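Local coordinates for protein flavocytochrome C3 fumarate reductase (Shewanella frigidimarina, PDB 1QO8) that reduces fumarate to succinate in an essentially one-way reaction, using one FAD and four covalently bound hemes c per subunit, at residues Asp108-Ala113 / Arg272-Val277; Ile148-Ala153 / Tyr297-Lys302; Asp402-Gln407 / Val494-His499. All coordinates share one frame; numbering follows the deposited sequence.

Interaction 1. Residues Asp108-Ala113 / Arg272-Val277; sequences DKIQKA and RVVKLV. With FAD (flavin-adenine dinucleotide), chain G.
Val273 O accepts a short hydrogen bond from N6A of FAD, 2.8 Å long, with an N-H...O angle of 158°. One position over on the adenine edge, Val273 N donates to N1A across 3.0 Å at 166°. The two nearly straight bonds run in opposite senses, so a single residue's backbone reads both the amino group and the ring nitrogen of the base. The CG methylene of Arg272 packs against the amino group, 3.6 Å from N6A of FAD, while the extended chain carries the guanidinium on to salt bridges with Asp102 and Asp339. Behind this edge, on the side turned from the cofactor, helix 107-115 packs against strand 271-278, an outer strand of a four-stranded mixed sheet in the FAD-binding domain. A classic beta bulge sets Val274 and Lys275 together opposite Val288 of the adjoining strand, consistent with both side chains meeting the helix. Ile110 fills the join with two branches: CD1 touches Val274 CG2 at 3.7 Å, and CG2 meets Lys275 CD at 3.6 Å. Both pairs cross obliquely. Lys275 starts toward the helix, but a bend at chi4 (-110°) turns the amino end from Ile110; its side chain also touches Glu346. Tyr296 and Val288 close around Ile110, which is buried, and no hydrogen bond joins the helix to the strand.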
loop_
_atom_site.group_PDB
_atom_site.type_symbol
_atom_site.label_atom_id
_atom_site.label_comp_id
_atom_site.label_asym_id
_atom_site.label_seq_id
_atom_site.Cartn_x
_atom_site.Cartn_y
_atom_site.Cartn_z
ATOM N N ASP A 108 16.842 -20.325 -2.770
ATOM C CA ASP A 108 17.248 -21.768 -2.808
ATOM C C ASP A 108 17.748 -22.263 -1.477
ATOM O O ASP A 108 17.250 -23.295 -0.960
ATOM C CB ASP A 108 18.053 -21.935 -4.116
ATOM C CG ASP A 108 17.038 -21.789 -5.287
ATOM O OD1 ASP A 108 15.812 -22.073 -5.125
ATOM O OD2 ASP A 108 17.344 -21.353 -6.422
ATOM N N LYS A 109 18.540 -21.488 -0.706
ATOM C CA LYS A 109 18.909 -21.904 0.653
ATOM C C LYS A 109 17.789 -21.855 1.671
ATOM O O LYS A 109 17.735 -22.617 2.650
ATOM C CB LYS A 109 20.062 -21.039 1.196
ATOM C CG LYS A 109 21.422 -21.541 0.787
ATOM C CD LYS A 109 22.473 -20.442 0.871
ATOM C CE LYS A 109 23.743 -20.894 0.166
ATOM N NZ LYS A 109 24.879 -20.162 0.790
ATOM N N ILE A 110 16.829 -20.956 1.455
ATOM C CA ILE A 110 15.665 -20.908 2.341
ATOM C C ILE A 110 14.820 -22.171 2.194
ATOM O O ILE A 110 14.283 -22.763 3.122
ATOM C CB ILE A 110 14.921 -19.603 2.009
ATOM C CG1 ILE A 110 15.742 -18.407 2.568
ATOM C CG2 ILE A 110 13.531 -19.574 2.602
ATOM C CD1 ILE A 110 15.181 -17.084 2.089
ATOM N N GLN A 111 14.544 -22.521 0.940
ATOM C CA GLN A 111 13.866 -23.760 0.545
ATOM C C GLN A 111 14.494 -25.010 1.179
ATOM O O GLN A 111 13.794 -25.751 1.891
ATOM C CB GLN A 111 14.017 -23.937 -0.974
ATOM C CG GLN A 111 12.919 -23.324 -1.806
ATOM C CD GLN A 111 12.944 -23.783 -3.266
ATOM O OE1 GLN A 111 13.922 -23.647 -4.021
ATOM N NE2 GLN A 111 11.793 -24.328 -3.711
ATOM N N LYS A 112 15.812 -25.113 1.026
ATOM C CA LYS A 112 16.534 -26.202 1.689
ATOM C C LYS A 112 16.288 -26.247 3.180
ATOM O O LYS A 112 15.984 -27.335 3.694
ATOM C CB LYS A 112 18.050 -26.069 1.454
ATOM C CG LYS A 112 18.527 -27.012 0.403
ATOM C CD LYS A 112 19.496 -26.456 -0.618
ATOM C CE LYS A 112 19.669 -27.457 -1.779
ATOM N NZ LYS A 112 20.501 -26.835 -2.855
ATOM N N ALA A 113 16.327 -25.083 3.869
ATOM C CA ALA A 113 16.152 -25.147 5.328
ATOM C C ALA A 113 14.721 -25.513 5.700
ATOM O O ALA A 113 14.554 -26.134 6.742
ATOM C CB ALA A 113 16.508 -23.812 6.023
ATOM N N ARG A 272 19.226 -12.786 10.951
ATOM C CA ARG A 272 18.117 -12.234 10.211
ATOM C C ARG A 272 17.060 -13.275 9.805
ATOM O O ARG A 272 17.318 -14.273 9.068
ATOM C CB ARG A 272 18.655 -11.546 8.943
ATOM C CG ARG A 272 17.499 -10.916 8.169
ATOM C CD ARG A 272 18.156 -10.159 7.012
ATOM N NE ARG A 272 17.193 -9.218 6.494
ATOM C CZ ARG A 272 17.325 -8.624 5.304
ATOM N NH1 ARG A 272 18.383 -8.844 4.544
ATOM N NH2 ARG A 272 16.359 -7.788 4.917
ATOM N N VAL A 273 15.854 -12.971 10.281
ATOM C CA VAL A 273 14.718 -13.793 9.906
ATOM C C VAL A 273 14.331 -13.374 8.465
ATOM O O VAL A 273 14.270 -12.160 8.202
ATOM C CB VAL A 273 13.523 -13.616 10.843
ATOM C CG1 VAL A 273 12.300 -14.308 10.193
ATOM C CG2 VAL A 273 13.788 -14.197 12.229
ATOM N N VAL A 274 14.204 -14.377 7.597
ATOM C CA VAL A 274 13.948 -14.148 6.179
ATOM C C VAL A 274 12.679 -14.738 5.608
ATOM O O VAL A 274 12.204 -14.442 4.518
ATOM C CB VAL A 274 15.144 -14.636 5.381
ATOM C CG1 VAL A 274 16.396 -13.806 5.521
ATOM C CG2 VAL A 274 15.490 -16.130 5.701
ATOM N N LYS A 275 11.953 -15.604 6.345
ATOM C CA LYS A 275 10.719 -16.173 5.908
ATOM C C LYS A 275 9.911 -16.706 7.066
ATOM O O LYS A 275 10.521 -17.167 8.024
ATOM C CB LYS A 275 11.070 -17.363 4.947
ATOM C CG LYS A 275 9.799 -17.702 4.160
ATOM C CD LYS A 275 10.042 -18.792 3.126
ATOM C CE LYS A 275 9.017 -18.535 2.015
ATOM N NZ LYS A 275 7.969 -19.598 2.016
ATOM N N LEU A 276 8.625 -16.554 7.103
ATOM C CA LEU A 276 7.807 -17.220 8.109
ATOM C C LEU A 276 7.348 -18.549 7.443
ATOM O O LEU A 276 6.982 -18.551 6.255
ATOM C CB LEU A 276 6.587 -16.387 8.481
ATOM C CG LEU A 276 6.854 -14.959 9.032
ATOM C CD1 LEU A 276 5.611 -14.081 8.924
ATOM C CD2 LEU A 276 7.333 -15.002 10.474
ATOM N N VAL A 277 7.355 -19.618 8.202
ATOM C CA VAL A 277 7.092 -20.952 7.604
ATOM C C VAL A 277 5.660 -21.263 8.006
ATOM O O VAL A 277 5.303 -21.239 9.179
ATOM C CB VAL A 277 8.016 -22.039 8.163
ATOM C CG1 VAL A 277 7.788 -23.431 7.468
ATOM C CG2 VAL A 277 9.454 -21.573 8.012
HETATM P PA FAD G . 12.878 -1.075 16.789
HETATM O O1A FAD G . 13.337 -0.455 18.073
HETATM O O2A FAD G . 13.313 -0.607 15.594
HETATM O O5B FAD G . 13.659 -2.439 16.812
HETATM C C5B FAD G . 13.408 -3.532 15.836
HETATM C C4B FAD G . 14.555 -4.644 16.039
HETATM O O4B FAD G . 14.200 -5.692 15.011
HETATM C C3B FAD G . 15.944 -4.123 15.545
HETATM O O3B FAD G . 16.985 -4.074 16.413
HETATM C C2B FAD G . 16.124 -4.741 14.110
HETATM O O2B FAD G . 17.494 -5.014 13.728
HETATM C C1B FAD G . 15.470 -6.053 14.337
HETATM N N9A FAD G . 14.995 -6.684 13.099
HETATM C C8A FAD G . 14.449 -6.090 11.989
HETATM N N7A FAD G . 14.247 -6.940 11.020
HETATM C C5A FAD G . 14.677 -8.172 11.502
HETATM C C6A FAD G . 14.802 -9.493 10.891
HETATM N N6A FAD G . 14.438 -9.771 9.669
HETATM N N1A FAD G . 15.262 -10.455 11.729
HETATM C C2A FAD G . 15.737 -10.200 12.995
HETATM N N3A FAD G . 15.677 -9.005 13.627
HETATM C C4A FAD G . 15.164 -8.047 12.808
HETATM N N1 FAD G . 8.793 7.579 19.702
HETATM C C2 FAD G . 8.308 7.930 20.862
HETATM O O2 FAD G . 7.247 7.660 21.322
HETATM N N3 FAD G . 9.042 8.732 21.787
HETATM C C4 FAD G . 10.317 9.104 21.373
HETATM O O4 FAD G . 10.974 9.818 22.076
HETATM C C4X FAD G . 10.807 8.749 20.043
HETATM N N5 FAD G . 12.013 9.172 19.634
HETATM C C5X FAD G . 12.516 8.785 18.438
HETATM C C6 FAD G . 13.789 9.249 18.080
HETATM C C7 FAD G . 14.331 8.869 16.876
HETATM C C7M FAD G . 15.683 9.317 16.421
HETATM C C8 FAD G . 13.580 7.966 16.039
HETATM C C8M FAD G . 14.191 7.486 14.758
HETATM C C9 FAD G . 12.348 7.486 16.402
HETATM C C9A FAD G . 11.779 7.867 17.593
HETATM N N10 FAD G . 10.509 7.470 18.057
HETATM C C10 FAD G . 10.009 7.878 19.233
HETATM C "C1'" FAD G . 9.847 6.268 17.458
HETATM C "C2'" FAD G . 10.051 5.030 18.394
HETATM O "O2'" FAD G . 11.445 5.219 18.814
HETATM C "C3'" FAD G . 10.104 3.805 17.447
HETATM O "O3'" FAD G . 8.880 3.681 16.712
HETATM C "C4'" FAD G . 9.949 2.538 18.353
HETATM O "O4'" FAD G . 11.181 2.525 19.136
HETATM C "C5'" FAD G . 9.999 1.307 17.378
HETATM O "O5'" FAD G . 10.259 0.109 18.347
HETATM P P FAD G . 10.244 -1.353 17.862
HETATM O O1P FAD G . 10.488 -2.165 19.114
HETATM O O2P FAD G . 9.048 -1.457 17.154
HETATM O O3P FAD G . 11.290 -1.383 16.860
#

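Interaction 2. Residues Ile148-Ala153 / Tyr297-Lys302; sequences ILVDKA and YMIGAK. With FAD (flavin-adenine dinucleotide), chain G.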
loop_
_atom_site.group_PDB
_atom_site.type_symbol
_atom_site.label_atom_id
_atom_site.label_comp_id
_atom_site.label_asym_id
_atom_site.label_seq_id
_atom_site.Cartn_x
_atom_site.Cartn_y
_atom_site.Cartn_z
ATOM N N ILE A 148 13.051 -17.868 22.142
ATOM C CA ILE A 148 14.279 -17.463 21.478
ATOM C C ILE A 148 14.075 -15.989 21.050
ATOM O O ILE A 148 12.954 -15.727 20.648
ATOM C CB ILE A 148 14.618 -18.377 20.291
ATOM C CG1 ILE A 148 14.986 -19.802 20.865
ATOM C CG2 ILE A 148 15.744 -17.854 19.429
ATOM C CD1 ILE A 148 15.215 -20.792 19.732
ATOM N N LEU A 149 15.095 -15.150 21.191
ATOM C CA LEU A 149 14.934 -13.728 20.836
ATOM C C LEU A 149 15.959 -13.558 19.737
ATOM O O LEU A 149 17.102 -13.857 20.162
ATOM C CB LEU A 149 15.260 -12.761 21.981
ATOM C CG LEU A 149 15.402 -11.265 21.653
ATOM C CD1 LEU A 149 14.165 -10.758 20.868
ATOM C CD2 LEU A 149 15.526 -10.430 22.943
ATOM N N VAL A 150 15.644 -13.133 18.531
ATOM C CA VAL A 150 16.692 -12.975 17.526
ATOM C C VAL A 150 16.790 -11.534 17.007
ATOM O O VAL A 150 15.772 -10.835 16.905
ATOM C CB VAL A 150 16.503 -13.886 16.296
ATOM C CG1 VAL A 150 16.486 -15.387 16.666
ATOM C CG2 VAL A 150 15.170 -13.634 15.583
ATOM N N ASP A 151 18.021 -11.087 16.610
ATOM C CA ASP A 151 18.033 -9.743 16.015
ATOM C C ASP A 151 19.011 -9.799 14.873
ATOM O O ASP A 151 20.070 -10.354 15.104
ATOM C CB ASP A 151 18.449 -8.649 17.034
ATOM C CG ASP A 151 18.223 -7.253 16.448
ATOM O OD1 ASP A 151 18.949 -6.832 15.556
ATOM O OD2 ASP A 151 17.266 -6.604 16.960
ATOM N N LYS A 152 18.753 -9.162 13.716
ATOM C CA LYS A 152 19.716 -9.281 12.618
ATOM C C LYS A 152 20.929 -8.377 12.778
ATOM O O LYS A 152 21.820 -8.469 11.909
ATOM C CB LYS A 152 19.019 -8.970 11.282
ATOM C CG LYS A 152 18.594 -7.439 11.253
ATOM C CD LYS A 152 17.912 -7.131 9.913
ATOM C CE LYS A 152 17.167 -5.696 9.985
ATOM N NZ LYS A 152 16.983 -5.371 8.499
ATOM N N ALA A 153 20.841 -7.425 13.703
ATOM C CA ALA A 153 21.911 -6.414 13.773
ATOM C C ALA A 153 23.052 -6.909 14.698
ATOM O O ALA A 153 22.846 -7.841 15.494
ATOM C CB ALA A 153 21.311 -5.136 14.393
ATOM N N TYR A 297 18.845 -21.668 8.501
ATOM C CA TYR A 297 18.331 -22.784 9.291
ATOM C C TYR A 297 16.918 -22.461 9.750
ATOM O O TYR A 297 16.568 -21.258 9.738
ATOM C CB TYR A 297 19.164 -23.091 10.504
ATOM C CG TYR A 297 19.211 -22.097 11.626
ATOM C CD1 TYR A 297 20.038 -20.978 11.490
ATOM C CD2 TYR A 297 18.466 -22.256 12.768
ATOM C CE1 TYR A 297 20.094 -20.033 12.516
ATOM C CE2 TYR A 297 18.523 -21.318 13.784
ATOM C CZ TYR A 297 19.350 -20.206 13.638
ATOM O OH TYR A 297 19.437 -19.297 14.646
ATOM N N MET A 298 16.176 -23.431 10.218
ATOM C CA MET A 298 14.780 -23.200 10.536
ATOM C C MET A 298 14.693 -23.445 12.041
ATOM O O MET A 298 15.271 -24.405 12.519
ATOM C CB MET A 298 13.733 -24.064 9.837
ATOM C CG MET A 298 12.311 -24.107 10.386
ATOM S SD MET A 298 11.155 -25.031 9.294
ATOM C CE MET A 298 9.719 -25.094 10.347
ATOM N N ILE A 299 13.942 -22.549 12.679
ATOM C CA ILE A 299 13.531 -22.709 14.045
ATOM C C ILE A 299 12.027 -23.035 13.999
ATOM O O ILE A 299 11.347 -22.252 13.378
ATOM C CB ILE A 299 13.725 -21.416 14.874
ATOM C CG1 ILE A 299 15.192 -20.997 14.941
ATOM C CG2 ILE A 299 13.131 -21.509 16.257
ATOM C CD1 ILE A 299 15.404 -19.583 15.498
ATOM N N GLY A 300 11.569 -24.107 14.634
ATOM C CA GLY A 300 10.105 -24.345 14.632
ATOM C C GLY A 300 9.622 -23.762 15.950
ATOM O O GLY A 300 10.359 -23.715 16.961
ATOM N N ALA A 301 8.391 -23.302 15.958
ATOM C CA ALA A 301 7.934 -22.548 17.123
ATOM C C ALA A 301 6.408 -22.593 17.042
ATOM O O ALA A 301 5.928 -22.529 15.907
ATOM C CB ALA A 301 8.428 -21.090 16.977
ATOM N N LYS A 302 5.752 -22.716 18.172
ATOM C CA LYS A 302 4.323 -22.601 18.205
ATOM C C LYS A 302 3.894 -21.135 18.073
ATOM O O LYS A 302 2.793 -20.953 17.559
ATOM C CB LYS A 302 3.740 -23.178 19.499
ATOM C CG LYS A 302 3.831 -24.715 19.519
ATOM C CD LYS A 302 3.200 -25.269 20.830
ATOM C CE LYS A 302 2.549 -26.644 20.596
ATOM N NZ LYS A 302 1.243 -26.806 21.325
HETATM P PA FAD G . 12.878 -1.075 16.789
HETATM O O1A FAD G . 13.337 -0.455 18.073
HETATM O O2A FAD G . 13.313 -0.607 15.594
HETATM O O5B FAD G . 13.659 -2.439 16.812
HETATM C C5B FAD G . 13.408 -3.532 15.836
HETATM C C4B FAD G . 14.555 -4.644 16.039
HETATM O O4B FAD G . 14.200 -5.692 15.011
HETATM C C3B FAD G . 15.944 -4.123 15.545
HETATM O O3B FAD G . 16.985 -4.074 16.413
HETATM C C2B FAD G . 16.124 -4.741 14.110
HETATM O O2B FAD G . 17.494 -5.014 13.728
HETATM C C1B FAD G . 15.470 -6.053 14.337
HETATM N N9A FAD G . 14.995 -6.684 13.099
HETATM C C8A FAD G . 14.449 -6.090 11.989
HETATM N N7A FAD G . 14.247 -6.940 11.020
HETATM C C5A FAD G . 14.677 -8.172 11.502
HETATM C C6A FAD G . 14.802 -9.493 10.891
HETATM N N6A FAD G . 14.438 -9.771 9.669
HETATM N N1A FAD G . 15.262 -10.455 11.729
HETATM C C2A FAD G . 15.737 -10.200 12.995
HETATM N N3A FAD G . 15.677 -9.005 13.627
HETATM C C4A FAD G . 15.164 -8.047 12.808
HETATM N N1 FAD G . 8.793 7.579 19.702
HETATM C C2 FAD G . 8.308 7.930 20.862
HETATM O O2 FAD G . 7.247 7.660 21.322
HETATM N N3 FAD G . 9.042 8.732 21.787
HETATM C C4 FAD G . 10.317 9.104 21.373
HETATM O O4 FAD G . 10.974 9.818 22.076
HETATM C C4X FAD G . 10.807 8.749 20.043
HETATM N N5 FAD G . 12.013 9.172 19.634
HETATM C C5X FAD G . 12.516 8.785 18.438
HETATM C C6 FAD G . 13.789 9.249 18.080
HETATM C C7 FAD G . 14.331 8.869 16.876
HETATM C C7M FAD G . 15.683 9.317 16.421
HETATM C C8 FAD G . 13.580 7.966 16.039
HETATM C C8M FAD G . 14.191 7.486 14.758
HETATM C C9 FAD G . 12.348 7.486 16.402
HETATM C C9A FAD G . 11.779 7.867 17.593
HETATM N N10 FAD G . 10.509 7.470 18.057
HETATM C C10 FAD G . 10.009 7.878 19.233
HETATM C "C1'" FAD G . 9.847 6.268 17.458
HETATM C "C2'" FAD G . 10.051 5.030 18.394
HETATM O "O2'" FAD G . 11.445 5.219 18.814
HETATM C "C3'" FAD G . 10.104 3.805 17.447
HETATM O "O3'" FAD G . 8.880 3.681 16.712
HETATM C "C4'" FAD G . 9.949 2.538 18.353
HETATM O "O4'" FAD G . 11.181 2.525 19.136
HETATM C "C5'" FAD G . 9.999 1.307 17.378
HETATM O "O5'" FAD G . 10.259 0.109 18.347
HETATM P P FAD G . 10.244 -1.353 17.862
HETATM O O1P FAD G . 10.488 -2.165 19.114
HETATM O O2P FAD G . 9.048 -1.457 17.154
HETATM O O3P FAD G . 11.290 -1.383 16.860
#
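The backbones of Ile148-Ala153 and Tyr297-Lys302 stay well apart, their nearest CA atoms (Ile148 and Ile299) being 9.1 Å from each other, a spacing that only side chains can bridge. Ile148 and Ile299 reach tip to tip, CD1 of Ile148 lying 4.1 Å from CG2 of Ile299. Val150 CG1 meets Ile299 CD1 more loosely, at 4.5 Å. Past the end of strand 147-150, Asp151-Ala153 turns to the cofactor. A chi1 of -171° sets the Asp151 carboxylate against the adenosine ribose: OD2 accepts from FAD O3B at 2.6 Å and OD1 from FAD O2B at 3.0 Å. OD1 also takes Ala153 N at 2.7 Å through its anti lone pair, an Asx turn. An acidic residue gripping both ribose hydroxyls after the second strand is a hallmark of Rossmann-type FAD domains. Replacing Asp151 by alanine removes the carboxylate and is likely to leave both hydroxyls, and the N-H of Ala153 and Ala129, without this acceptor. Lys152 lays its aliphatic chain over an adenine face, CE 3.3 Å from FAD N7A. Strand 147-150 belongs to the five-stranded parallel sheet and strand 295-301 to the four-stranded mixed one; Thr122 of strand 120-122 and Leu125 of strand 124-127 each touch both isoleucines.

Interaction 3. Residues Asp402-Gln407 / Val494-His499; sequences DAILKQ and VAPGIH. With FAD (flavin-adenine dinucleotide), chain G.
The ring of Pro496 carries this contact, lying against Ile404 and Leu405, two consecutive residues of helix 397-405. Ile404 approaches with CG2, the branch anti to its backbone N, and meets Pro496 CD at 3.8 Å; Leu405 brings CG to 3.9 Å from Pro496 CG, with both its methyls near the same ring carbon. Each side chain runs alongside the proline ring, pointing the opposite way, so contact is made along their flanks. Ile404 CG2 also grazes Ala495 CA at 4.4 Å, and the side chains of Thr362 and Ala412 border Ile404. The far side is more polar and more open: Lys406 is exposed and Asp402 partly so, with His282 of the second subunit packing on both. Gln407 folds back, its NE2 bonding Ala403 O at 3.1 Å (158°), and its OE1 accepts from Asn384 ND2. Along strand 489-505, His499 reaches the flavin: with chi1 at -176°, CE1 sits obliquely 3.3 Å from FAD C8. By similarity His499 binds fumarate and succinate, and Arg397, early in the same helix as Ile404, is the probable proton donor, also by similarity. With no hydrogen bond across it, the helix-strand join rests on hydrocarbon burial, 188 Å² in all, while His499, its ND1 engaged by Ser331 OG, puts CE1 and NE2 beside the flavin ring.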
loop_
_atom_site.group_PDB
_atom_site.type_symbol
_atom_site.label_atom_id
_atom_site.label_comp_id
_atom_site.label_asym_id
_atom_site.label_seq_id
_atom_site.Cartn_x
_atom_site.Cartn_y
_atom_site.Cartn_z
ATOM N N ASP A 402 8.472 20.388 2.096
ATOM C CA ASP A 402 8.200 20.480 0.657
ATOM C C ASP A 402 9.047 21.580 0.069
ATOM O O ASP A 402 9.638 21.255 -0.976
ATOM C CB ASP A 402 6.699 20.714 0.341
ATOM C CG ASP A 402 6.517 20.766 -1.186
ATOM O OD1 ASP A 402 6.686 19.723 -1.857
ATOM O OD2 ASP A 402 6.278 21.857 -1.752
ATOM N N ALA A 403 9.286 22.752 0.685
ATOM C CA ALA A 403 10.185 23.694 -0.014
ATOM C C ALA A 403 11.646 23.260 -0.010
ATOM O O ALA A 403 12.384 23.524 -0.948
ATOM C CB ALA A 403 10.085 25.093 0.613
ATOM N N ILE A 404 12.160 22.631 1.053
ATOM C CA ILE A 404 13.506 22.060 0.974
ATOM C C ILE A 404 13.600 21.077 -0.220
ATOM O O ILE A 404 14.551 21.209 -0.984
ATOM C CB ILE A 404 13.952 21.407 2.297
ATOM C CG1 ILE A 404 14.012 22.409 3.498
ATOM C CG2 ILE A 404 15.321 20.839 2.000
ATOM C CD1 ILE A 404 14.049 21.766 4.856
ATOM N N LEU A 405 12.690 20.136 -0.423
ATOM C CA LEU A 405 12.738 19.150 -1.496
ATOM C C LEU A 405 12.725 19.796 -2.876
ATOM O O LEU A 405 13.292 19.164 -3.782
ATOM C CB LEU A 405 11.590 18.095 -1.398
ATOM C CG LEU A 405 11.746 17.322 -0.049
ATOM C CD1 LEU A 405 10.545 16.464 0.321
ATOM C CD2 LEU A 405 12.957 16.389 -0.151
ATOM N N LYS A 406 12.194 21.015 -3.019
ATOM C CA LYS A 406 12.221 21.753 -4.270
ATOM C C LYS A 406 13.551 22.492 -4.496
ATOM O O LYS A 406 13.710 22.997 -5.605
ATOM C CB LYS A 406 11.166 22.844 -4.355
ATOM C CG LYS A 406 9.740 22.380 -4.125
ATOM C CD LYS A 406 8.767 23.552 -4.338
ATOM C CE LYS A 406 8.019 23.382 -5.621
ATOM N NZ LYS A 406 6.572 23.049 -5.525
ATOM N N GLN A 407 14.441 22.539 -3.499
ATOM C CA GLN A 407 15.705 23.251 -3.753
ATOM C C GLN A 407 16.704 22.315 -4.449
ATOM O O GLN A 407 16.607 21.106 -4.257
ATOM C CB GLN A 407 16.358 23.767 -2.445
ATOM C CG GLN A 407 15.393 24.617 -1.600
ATOM C CD GLN A 407 14.861 25.789 -2.425
ATOM O OE1 GLN A 407 15.628 26.590 -2.928
ATOM N NE2 GLN A 407 13.554 25.875 -2.598
ATOM N N VAL A 494 20.867 20.180 6.308
ATOM C CA VAL A 494 19.660 19.401 6.664
ATOM C C VAL A 494 18.785 19.049 5.497
ATOM O O VAL A 494 18.940 19.562 4.404
ATOM C CB VAL A 494 18.787 20.170 7.663
ATOM C CG1 VAL A 494 19.646 20.590 8.861
ATOM C CG2 VAL A 494 18.203 21.448 6.988
ATOM N N ALA A 495 17.856 18.128 5.651
ATOM C CA ALA A 495 16.891 17.684 4.688
ATOM C C ALA A 495 15.799 16.971 5.449
ATOM O O ALA A 495 15.952 16.489 6.572
ATOM C CB ALA A 495 17.598 16.821 3.638
ATOM N N PRO A 496 14.554 17.071 4.961
ATOM C CA PRO A 496 13.504 16.325 5.626
ATOM C C PRO A 496 13.896 14.831 5.643
ATOM O O PRO A 496 14.550 14.348 4.753
ATOM C CB PRO A 496 12.264 16.554 4.768
ATOM C CG PRO A 496 12.657 17.481 3.701
ATOM C CD PRO A 496 14.203 17.587 3.647
ATOM N N GLY A 497 13.498 14.148 6.735
ATOM C CA GLY A 497 13.907 12.759 6.875
ATOM C C GLY A 497 12.645 11.913 7.198
ATOM O O GLY A 497 11.856 12.319 8.043
ATOM N N ILE A 498 12.642 10.724 6.596
ATOM C CA ILE A 498 11.701 9.704 7.077
ATOM C C ILE A 498 12.016 9.419 8.510
ATOM O O ILE A 498 13.158 9.225 8.951
ATOM C CB ILE A 498 11.745 8.436 6.139
ATOM C CG1 ILE A 498 11.126 9.023 4.812
ATOM C CG2 ILE A 498 10.759 7.412 6.660
ATOM C CD1 ILE A 498 11.653 8.323 3.606
ATOM N N HIS A 499 11.043 9.317 9.361
ATOM C CA HIS A 499 11.165 9.182 10.768
ATOM C C HIS A 499 10.314 8.069 11.283
ATOM O O HIS A 499 10.845 7.448 12.214
ATOM C CB HIS A 499 10.665 10.573 11.389
ATOM C CG HIS A 499 10.852 10.549 12.875
ATOM N ND1 HIS A 499 12.150 10.607 13.356
ATOM C CD2 HIS A 499 10.041 10.502 13.939
ATOM C CE1 HIS A 499 12.127 10.570 14.711
ATOM N NE2 HIS A 499 10.870 10.447 15.062
HETATM P PA FAD G . 12.878 -1.075 16.789
HETATM O O1A FAD G . 13.337 -0.455 18.073
HETATM O O2A FAD G . 13.313 -0.607 15.594
HETATM O O5B FAD G . 13.659 -2.439 16.812
HETATM C C5B FAD G . 13.408 -3.532 15.836
HETATM C C4B FAD G . 14.555 -4.644 16.039
HETATM O O4B FAD G . 14.200 -5.692 15.011
HETATM C C3B FAD G . 15.944 -4.123 15.545
HETATM O O3B FAD G . 16.985 -4.074 16.413
HETATM C C2B FAD G . 16.124 -4.741 14.110
HETATM O O2B FAD G . 17.494 -5.014 13.728
HETATM C C1B FAD G . 15.470 -6.053 14.337
HETATM N N9A FAD G . 14.995 -6.684 13.099
HETATM C C8A FAD G . 14.449 -6.090 11.989
HETATM N N7A FAD G . 14.247 -6.940 11.020
HETATM C C5A FAD G . 14.677 -8.172 11.502
HETATM C C6A FAD G . 14.802 -9.493 10.891
HETATM N N6A FAD G . 14.438 -9.771 9.669
HETATM N N1A FAD G . 15.262 -10.455 11.729
HETATM C C2A FAD G . 15.737 -10.200 12.995
HETATM N N3A FAD G . 15.677 -9.005 13.627
HETATM C C4A FAD G . 15.164 -8.047 12.808
HETATM N N1 FAD G . 8.793 7.579 19.702
HETATM C C2 FAD G . 8.308 7.930 20.862
HETATM O O2 FAD G . 7.247 7.660 21.322
HETATM N N3 FAD G . 9.042 8.732 21.787
HETATM C C4 FAD G . 10.317 9.104 21.373
HETATM O O4 FAD G . 10.974 9.818 22.076
HETATM C C4X FAD G . 10.807 8.749 20.043
HETATM N N5 FAD G . 12.013 9.172 19.634
HETATM C C5X FAD G . 12.516 8.785 18.438
HETATM C C6 FAD G . 13.789 9.249 18.080
HETATM C C7 FAD G . 14.331 8.869 16.876
HETATM C C7M FAD G . 15.683 9.317 16.421
HETATM C C8 FAD G . 13.580 7.966 16.039
HETATM C C8M FAD G . 14.191 7.486 14.758
HETATM C C9 FAD G . 12.348 7.486 16.402
HETATM C C9A FAD G . 11.779 7.867 17.593
HETATM N N10 FAD G . 10.509 7.470 18.057
HETATM C C10 FAD G . 10.009 7.878 19.233
HETATM C "C1'" FAD G . 9.847 6.268 17.458
HETATM C "C2'" FAD G . 10.051 5.030 18.394
HETATM O "O2'" FAD G . 11.445 5.219 18.814
HETATM C "C3'" FAD G . 10.104 3.805 17.447
HETATM O "O3'" FAD G . 8.880 3.681 16.712
HETATM C "C4'" FAD G . 9.949 2.538 18.353
HETATM O "O4'" FAD G . 11.181 2.525 19.136
HETATM C "C5'" FAD G . 9.999 1.307 17.378
HETATM O "O5'" FAD G . 10.259 0.109 18.347
HETATM P P FAD G . 10.244 -1.353 17.862
HETATM O O1P FAD G . 10.488 -2.165 19.114
HETATM O O2P FAD G . 9.048 -1.457 17.154
HETATM O O3P FAD G . 11.290 -1.383 16.860
#

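In the fold
Interactions 1 and 2 meet at the adenosine end of FAD: their centres are 11 Å apart, and they touch directly, Arg272 CB lying 3.5 Å from Lys152 CB and Val273 CG2 lying 3.7 Å from Val150 CG2. Their segments alternate along the chain, and 272-277 shares its mixed sheet with 297-302. Interaction 3 lies about 38 Å from each, centre to centre, with nearest atoms about 16 Å from interaction 1 and about 14 Å from interaction 2; interactions 2 and 3 are on opposite sides of the chain's centre. FAD spans that separation, adenosine at one end and, beside His499, the flavin where fumarate is probably bound.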